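Local coordinates for protein putative citrate lyase, alfa subunit (Streptococcus mutans, PDB 2HJ0) that is a putative alpha subunit of citrate lyase, a two-sheet alpha/beta protein of the CitF family, at residues 261-266 / 458-463; 407-412 / 437-442. All coordinates share one frame; numbering follows the deposited sequence.

Contact 1 of 2, residues 261-266 / 458-463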
ATOM      1  N   ALA A 261     -26.822  20.806  13.104  1.00  8.44           N
ATOM      2  CA  ALA A 261     -27.445  19.508  12.862  1.00  6.86           C
ATOM      3  C   ALA A 261     -28.771  19.636  12.108  1.00  6.92           C
ATOM      4  O   ALA A 261     -29.086  18.792  11.265  1.00  4.25           O
ATOM      5  CB  ALA A 261     -27.660  18.778  14.172  1.00  6.15           C
ATOM      6  N   LYS A 262     -29.541  20.688  12.403  1.00  7.55           N
ATOM      7  CA  LYS A 262     -30.824  20.894  11.729  1.00  8.42           C
ATOM      8  C   LYS A 262     -30.589  21.183  10.258  1.00  7.68           C
ATOM      9  O   LYS A 262     -31.394  20.805   9.408  1.00  7.07           O
ATOM     10  CB  LYS A 262     -31.613  22.046  12.358  1.00  9.90           C
ATOM     11  CG  LYS A 262     -32.287  21.712  13.682  1.00 14.30           C
ATOM     12  CD  LYS A 262     -32.878  22.973  14.355  1.00 16.36           C
ATOM     13  CE  LYS A 262     -33.423  22.706  15.771  1.00 16.07           C
ATOM     14  NZ  LYS A 262     -33.817  23.977  16.454  1.00 16.01           N
ATOM     15  N   VAL A 263     -29.482  21.845   9.952  1.00  6.81           N
ATOM     16  CA  VAL A 263     -29.186  22.137   8.563  1.00  7.24           C
ATOM     17  C   VAL A 263     -28.873  20.823   7.835  1.00  7.49           C
ATOM     18  O   VAL A 263     -29.368  20.591   6.734  1.00  6.68           O
ATOM     19  CB  VAL A 263     -28.010  23.122   8.437  1.00  7.27           C
ATOM     20  CG1 VAL A 263     -27.690  23.366   6.978  1.00  6.26           C
ATOM     21  CG2 VAL A 263     -28.359  24.424   9.121  1.00  7.20           C
ATOM     22  N   ILE A 264     -28.081  19.961   8.469  1.00  7.37           N
ATOM     23  CA  ILE A 264     -27.707  18.668   7.899  1.00  9.12           C
ATOM     24  C   ILE A 264     -28.916  17.745   7.761  1.00 10.54           C
ATOM     25  O   ILE A 264     -29.185  17.207   6.684  1.00 10.14           O
ATOM     26  CB  ILE A 264     -26.642  17.946   8.792  1.00 11.46           C
ATOM     27  CG1 ILE A 264     -25.350  18.769   8.837  1.00 12.98           C
ATOM     28  CG2 ILE A 264     -26.318  16.558   8.254  1.00  9.48           C
ATOM     29  CD1 ILE A 264     -24.410  18.342   9.929  1.00 10.43           C
ATOM     30  N   THR A 265     -29.646  17.552   8.853  1.00 12.02           N
ATOM     31  CA  THR A 265     -30.820  16.688   8.815  1.00 13.34           C
ATOM     32  C   THR A 265     -31.965  17.240   7.972  1.00 12.99           C
ATOM     33  O   THR A 265     -32.947  16.554   7.759  1.00 14.31           O
ATOM     34  CB  THR A 265     -31.345  16.418  10.213  1.00 14.01           C
ATOM     35  OG1 THR A 265     -31.649  17.661  10.853  1.00 15.92           O
ATOM     36  CG2 THR A 265     -30.302  15.674  11.021  1.00 14.64           C
ATOM     37  N   SER A 266     -31.856  18.473   7.490  1.00 13.33           N
ATOM     38  CA  SER A 266     -32.915  19.011   6.652  1.00 13.71           C
ATOM     39  C   SER A 266     -32.380  19.189   5.246  1.00 13.80           C
ATOM     40  O   SER A 266     -33.084  19.661   4.362  1.00 14.90           O
ATOM     41  CB  SER A 266     -33.403  20.371   7.153  1.00 15.53           C
ATOM     42  OG  SER A 266     -33.966  20.293   8.450  1.00 17.39           O
ATOM     43  N   GLU A 458     -33.382  27.587  -1.662  1.00 18.79           N
ATOM     44  CA  GLU A 458     -34.756  27.144  -1.884  1.00 20.71           C
ATOM     45  C   GLU A 458     -35.107  25.973  -0.981  1.00 18.99           C
ATOM     46  O   GLU A 458     -36.127  25.992  -0.292  1.00 19.40           O
ATOM     47  CB  GLU A 458     -34.963  26.716  -3.336  1.00 24.67           C
ATOM     48  CG  GLU A 458     -34.120  25.513  -3.714  1.00 33.67           C
ATOM     49  CD  GLU A 458     -34.571  24.798  -5.004  1.00 38.75           C
ATOM     50  OE1 GLU A 458     -33.977  23.725  -5.319  1.00 37.98           O
ATOM     51  OE2 GLU A 458     -35.504  25.303  -5.692  1.00 41.57           O
ATOM     52  N   TYR A 459     -34.253  24.955  -0.984  1.00 16.80           N
ATOM     53  CA  TYR A 459     -34.477  23.758  -0.177  1.00 15.64           C
ATOM     54  C   TYR A 459     -34.674  24.060   1.312  1.00 15.70           C
ATOM     55  O   TYR A 459     -35.427  23.360   1.992  1.00 13.83           O
ATOM     56  CB  TYR A 459     -33.306  22.788  -0.332  1.00 14.59           C
ATOM     57  CG  TYR A 459     -33.698  21.342  -0.123  1.00 11.88           C
ATOM     58  CD1 TYR A 459     -34.236  20.595  -1.167  1.00  9.16           C
ATOM     59  CD2 TYR A 459     -33.554  20.729   1.128  1.00 11.41           C
ATOM     60  CE1 TYR A 459     -34.619  19.278  -0.973  1.00  9.68           C
ATOM     61  CE2 TYR A 459     -33.935  19.409   1.336  1.00  9.74           C
ATOM     62  CZ  TYR A 459     -34.469  18.690   0.282  1.00 10.80           C
ATOM     63  OH  TYR A 459     -34.871  17.388   0.482  1.00 12.92           O
ATOM     64  N   PHE A 460     -33.987  25.086   1.812  1.00 15.29           N
ATOM     65  CA  PHE A 460     -34.105  25.461   3.208  1.00 15.47           C
ATOM     66  C   PHE A 460     -35.082  26.602   3.422  1.00 16.01           C
ATOM     67  O   PHE A 460     -35.238  27.080   4.549  1.00 15.99           O
ATOM     68  CB  PHE A 460     -32.743  25.866   3.780  1.00 14.56           C
ATOM     69  CG  PHE A 460     -31.768  24.732   3.903  1.00 16.11           C
ATOM     70  CD1 PHE A 460     -32.137  23.547   4.531  1.00 16.18           C
ATOM     71  CD2 PHE A 460     -30.468  24.853   3.406  1.00 16.24           C
ATOM     72  CE1 PHE A 460     -31.229  22.494   4.662  1.00 16.23           C
ATOM     73  CE2 PHE A 460     -29.555  23.806   3.534  1.00 15.98           C
ATOM     74  CZ  PHE A 460     -29.935  22.622   4.161  1.00 15.58           C
ATOM     75  N   LYS A 461     -35.749  27.037   2.356  1.00 16.59           N
ATOM     76  CA  LYS A 461     -36.678  28.164   2.469  1.00 18.45           C
ATOM     77  C   LYS A 461     -37.556  28.069   3.710  1.00 17.54           C
ATOM     78  O   LYS A 461     -37.703  29.039   4.436  1.00 18.62           O
ATOM     79  CB  LYS A 461     -37.576  28.274   1.228  1.00 19.56           C
ATOM     80  CG  LYS A 461     -38.558  27.117   1.070  1.00 22.43           C
ATOM     81  CD  LYS A 461     -39.663  27.421   0.059  1.00 24.76           C
ATOM     82  CE  LYS A 461     -39.124  27.655  -1.346  1.00 25.86           C
ATOM     83  NZ  LYS A 461     -40.247  27.926  -2.289  1.00 28.31           N
ATOM     84  N   ASP A 462     -38.117  26.895   3.963  1.00 17.28           N
ATOM     85  CA  ASP A 462     -38.996  26.728   5.102  1.00 17.59           C
ATOM     86  C   ASP A 462     -38.311  26.203   6.355  1.00 17.83           C
ATOM     87  O   ASP A 462     -38.961  25.963   7.369  1.00 19.10           O
ATOM     88  CB  ASP A 462     -40.164  25.826   4.711  1.00 19.28           C
ATOM     89  CG  ASP A 462     -41.146  26.525   3.782  1.00 22.37           C
ATOM     90  OD1 ASP A 462     -41.836  25.823   3.004  1.00 23.04           O
ATOM     91  OD2 ASP A 462     -41.238  27.783   3.842  1.00 24.59           O
ATOM     92  N   LEU A 463     -36.997  26.030   6.291  1.00 17.35           N
ATOM     93  CA  LEU A 463     -36.243  25.550   7.438  1.00 15.99           C
ATOM     94  C   LEU A 463     -36.504  26.482   8.624  1.00 16.46           C
ATOM     95  O   LEU A 463     -36.266  27.687   8.542  1.00 17.02           O
ATOM     96  CB  LEU A 463     -34.753  25.535   7.093  1.00 14.55           C
ATOM     97  CG  LEU A 463     -33.817  24.684   7.950  1.00 14.01           C
ATOM     98  CD1 LEU A 463     -32.374  24.998   7.595  1.00 13.88           C
ATOM     99  CD2 LEU A 463     -34.049  24.964   9.403  1.00 14.51           C
TER
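Ser266 and Leu463 bring the two backbones closest, with their CA atoms 7.4 Å apart, where the C-terminal end of helix 251-265 faces the turn that follows helix 454-459. That turn is a type I beta turn from Phe460 to Leu463, closed by the bond from Leu463 N to Phe460 O. Phe460 carries the contact. Its CG lies anti to the carbonyl carbon (chi1 -68°), and the ring reaches the last turn of helix 251-265, where Val263 crosses it at about a right angle. Val263 CG1 rests 3.7 Å from Phe460 CZ, with CE2 as its next neighbour. The same ring also meets backbone oxygens obliquely: Val263 O is 3.3 Å from Phe460 CZ, and Ser266 O approaches CE1. Ser266 O lies in the plane of the Tyr459 ring too, at its edge, 3.2 Å from CE2, so this one carbonyl oxygen touches both aromatic rings. Ser266 CB touches Phe460 CE1 at 3.9 Å, while its OG turns back to bond Lys262 O at 2.8 Å, a bond that ties the hydroxyl back to the helix. Leu463 adds a looser apolar contact, its CD1 4.3 Å from Val263 CG2. Behind the interface, Val263 also packs on Ile447 and Phe460 on Ile449, both of strand 447-449, while Gln467 NE2 bonds Phe460 O. Val263 and Phe460 are buried, Tyr459 exposed. It is a peripheral layer of an alpha/beta fold, in which a helix lying on a mixed sheet is flanked by a turn leading to strand 467-468, outermost in the sheet within this chain.

Contact 2 of 2, residues 407-412 / 437-442; sequences AKMSLV and SVDVVV
Ser410 N and Asp439 OD2 form a nearly straight hydrogen bond of 2.6 Å (171° at the hydrogen), made through the carboxylate's anti lone pair. Asp439 CG is anti to the carbonyl carbon (chi1 -62°), and from there OD2 meets this N-H just before the regular strand pairing begins. Ser410 O accepts two bonds, from Val440 N at 2.9 Å and, more bent, from Asp439 N at 3.2 Å. Beyond it the strands run parallel: Val412 N bonds Val440 O, and Val442 N bonds Val412 O. Leu411 and Val440 lie side by side on one face, with Leu411 CD1 3.9 Å from Val440 CB. Val412, which points to the other face, crosses Val438 of the preceding loop at about a right angle, Val412 CG2 to Val438 CG1 at 3.5 Å. In the second shell, Arg453 NH1 forms a salt bridge with Asp439 OD1 and also bonds Lys408 O, bracing the carboxylate, while Ser410 OG is held by Ala404 O. The pair lies inside the mixed sheet: strand 369-372 borders strand 409-413, antiparallel strand 447-449 borders strand 440-442, and helix 251-265 packs on Leu411 and Val442.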
ATOM      1  N   ALA A 407     -16.749  18.057  -0.246  1.00 11.11           N
ATOM      2  CA  ALA A 407     -18.083  17.860   0.323  1.00 11.78           C
ATOM      3  C   ALA A 407     -19.209  18.460  -0.526  1.00 12.76           C
ATOM      4  O   ALA A 407     -19.044  19.507  -1.145  1.00 12.83           O
ATOM      5  CB  ALA A 407     -18.124  18.435   1.728  1.00 12.13           C
ATOM      6  N   LYS A 408     -20.343  17.770  -0.557  1.00 13.08           N
ATOM      7  CA  LYS A 408     -21.497  18.216  -1.311  1.00 13.39           C
ATOM      8  C   LYS A 408     -21.981  19.480  -0.654  1.00 14.20           C
ATOM      9  O   LYS A 408     -22.457  20.392  -1.310  1.00 14.58           O
ATOM     10  CB  LYS A 408     -22.635  17.204  -1.231  1.00 16.20           C
ATOM     11  CG  LYS A 408     -22.346  15.810  -1.742  1.00 17.84           C
ATOM     12  CD  LYS A 408     -22.222  15.764  -3.238  1.00 19.83           C
ATOM     13  CE  LYS A 408     -22.341  14.326  -3.715  1.00 23.04           C
ATOM     14  NZ  LYS A 408     -21.329  13.433  -3.074  1.00 23.92           N
HETATM   15  N   MSE A 409     -21.895  19.519   0.667  1.00 15.65           N
HETATM   16  CA  MSE A 409     -22.335  20.695   1.403  1.00 16.87           C
HETATM   17  C   MSE A 409     -21.423  20.984   2.583  1.00 16.67           C
HETATM   18  O   MSE A 409     -21.349  20.211   3.541  1.00 16.13           O
HETATM   19  CB  MSE A 409     -23.770  20.509   1.882  1.00 16.40           C
HETATM   20  CG  MSE A 409     -24.294  21.668   2.700  1.00 19.27           C
HETATM   21 SE   MSE A 409     -26.132  21.339   3.210  1.00 22.81          SE
HETATM   22  CE  MSE A 409     -25.833  20.091   4.635  1.00 18.33           C
ATOM     23  N   SER A 410     -20.736  22.117   2.496  1.00 16.87           N
ATOM     24  CA  SER A 410     -19.808  22.546   3.528  1.00 17.34           C
ATOM     25  C   SER A 410     -20.427  23.474   4.557  1.00 16.66           C
ATOM     26  O   SER A 410     -20.997  24.509   4.211  1.00 15.54           O
ATOM     27  CB  SER A 410     -18.610  23.245   2.888  1.00 18.04           C
ATOM     28  OG  SER A 410     -17.725  22.299   2.326  1.00 22.15           O
ATOM     29  N   LEU A 411     -20.310  23.099   5.828  1.00 16.34           N
ATOM     30  CA  LEU A 411     -20.828  23.927   6.907  1.00 14.99           C
ATOM     31  C   LEU A 411     -19.676  24.506   7.697  1.00 15.31           C
ATOM     32  O   LEU A 411     -18.762  23.788   8.090  1.00 16.11           O
ATOM     33  CB  LEU A 411     -21.707  23.119   7.856  1.00 14.20           C
ATOM     34  CG  LEU A 411     -23.208  23.285   7.667  1.00 14.71           C
ATOM     35  CD1 LEU A 411     -23.584  22.743   6.292  1.00 16.62           C
ATOM     36  CD2 LEU A 411     -23.955  22.545   8.766  1.00 13.91           C
ATOM     37  N   VAL A 412     -19.706  25.813   7.908  1.00 15.21           N
ATOM     38  CA  VAL A 412     -18.677  26.467   8.702  1.00 14.83           C
ATOM     39  C   VAL A 412     -19.412  27.093   9.889  1.00 15.21           C
ATOM     40  O   VAL A 412     -20.080  28.128   9.762  1.00 13.65           O
ATOM     41  CB  VAL A 412     -17.919  27.569   7.892  1.00 14.30           C
ATOM     42  CG1 VAL A 412     -16.993  28.351   8.806  1.00 12.50           C
ATOM     43  CG2 VAL A 412     -17.110  26.930   6.769  1.00 12.22           C
ATOM     44  N   SER A 437     -16.155  27.574  -1.590  1.00 10.36           N
ATOM     45  CA  SER A 437     -16.176  26.218  -1.038  1.00 12.78           C
ATOM     46  C   SER A 437     -17.054  26.148   0.208  1.00 14.41           C
ATOM     47  O   SER A 437     -17.346  25.068   0.720  1.00 14.89           O
ATOM     48  CB  SER A 437     -14.760  25.749  -0.660  1.00 11.67           C
ATOM     49  OG  SER A 437     -14.024  25.308  -1.778  1.00 11.59           O
ATOM     50  N   VAL A 438     -17.448  27.311   0.713  1.00 15.02           N
ATOM     51  CA  VAL A 438     -18.276  27.369   1.901  1.00 13.99           C
ATOM     52  C   VAL A 438     -19.721  27.531   1.459  1.00 14.52           C
ATOM     53  O   VAL A 438     -20.071  28.494   0.780  1.00 14.88           O
ATOM     54  CB  VAL A 438     -17.852  28.536   2.797  1.00 13.97           C
ATOM     55  CG1 VAL A 438     -18.692  28.553   4.055  1.00 13.09           C
ATOM     56  CG2 VAL A 438     -16.367  28.400   3.133  1.00 14.00           C
ATOM     57  N   ASP A 439     -20.553  26.569   1.839  1.00 14.74           N
ATOM     58  CA  ASP A 439     -21.957  26.575   1.462  1.00 14.61           C
ATOM     59  C   ASP A 439     -22.875  27.210   2.487  1.00 13.85           C
ATOM     60  O   ASP A 439     -23.706  28.055   2.149  1.00 14.94           O
ATOM     61  CB  ASP A 439     -22.418  25.151   1.185  1.00 14.82           C
ATOM     62  CG  ASP A 439     -21.668  24.517   0.033  1.00 16.31           C
ATOM     63  OD1 ASP A 439     -21.704  25.097  -1.069  1.00 16.06           O
ATOM     64  OD2 ASP A 439     -21.039  23.444   0.226  1.00 17.90           O
ATOM     65  N   VAL A 440     -22.735  26.798   3.737  1.00 12.61           N
ATOM     66  CA  VAL A 440     -23.582  27.322   4.792  1.00 11.29           C
ATOM     67  C   VAL A 440     -22.784  27.662   6.025  1.00 10.83           C
ATOM     68  O   VAL A 440     -21.935  26.889   6.465  1.00 11.28           O
ATOM     69  CB  VAL A 440     -24.659  26.299   5.210  1.00 12.05           C
ATOM     70  CG1 VAL A 440     -25.590  26.934   6.242  1.00 11.01           C
ATOM     71  CG2 VAL A 440     -25.425  25.810   3.990  1.00  8.87           C
ATOM     72  N   VAL A 441     -23.073  28.825   6.581  1.00 10.82           N
ATOM     73  CA  VAL A 441     -22.404  29.291   7.780  1.00 11.69           C
ATOM     74  C   VAL A 441     -23.425  29.250   8.922  1.00 12.87           C
ATOM     75  O   VAL A 441     -24.568  29.674   8.756  1.00 13.18           O
ATOM     76  CB  VAL A 441     -21.871  30.733   7.575  1.00 10.36           C
ATOM     77  CG1 VAL A 441     -21.423  31.330   8.896  1.00 10.03           C
ATOM     78  CG2 VAL A 441     -20.718  30.719   6.601  1.00  8.24           C
ATOM     79  N   VAL A 442     -23.018  28.720  10.073  1.00 13.68           N
ATOM     80  CA  VAL A 442     -23.910  28.621  11.224  1.00 14.16           C
ATOM     81  C   VAL A 442     -23.343  29.359  12.443  1.00 14.98           C
ATOM     82  O   VAL A 442     -22.184  29.164  12.808  1.00 14.63           O
ATOM     83  CB  VAL A 442     -24.151  27.140  11.602  1.00 13.58           C
ATOM     84  CG1 VAL A 442     -25.141  27.037  12.752  1.00 12.98           C
ATOM     85  CG2 VAL A 442     -24.657  26.374  10.392  1.00 12.86           C
TER

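Following the chain, helix 251-265 supplies the first half of contact 1, whose partner comes only after 191 intervening residues, so contact 1 closes a long loop. Contact 2 is nested within it, its segments 407-412 and 437-442 enclosing a much shorter loop of 24 residues with no helix. Their centres are about 13 Å apart, and they touch directly. Ile264 CA packs against Met409 CE, a selenomethionine methyl, at 4.0 Å, Val263 and Ile264 meet Leu411 CD2, and Phe460 CZ lies 4.1 Å from Met409 SE. Contact 2 pairs two adjacent inner strands of the mixed sheet, and contact 1 joins the helix on that sheet to the turn before strand 467-468.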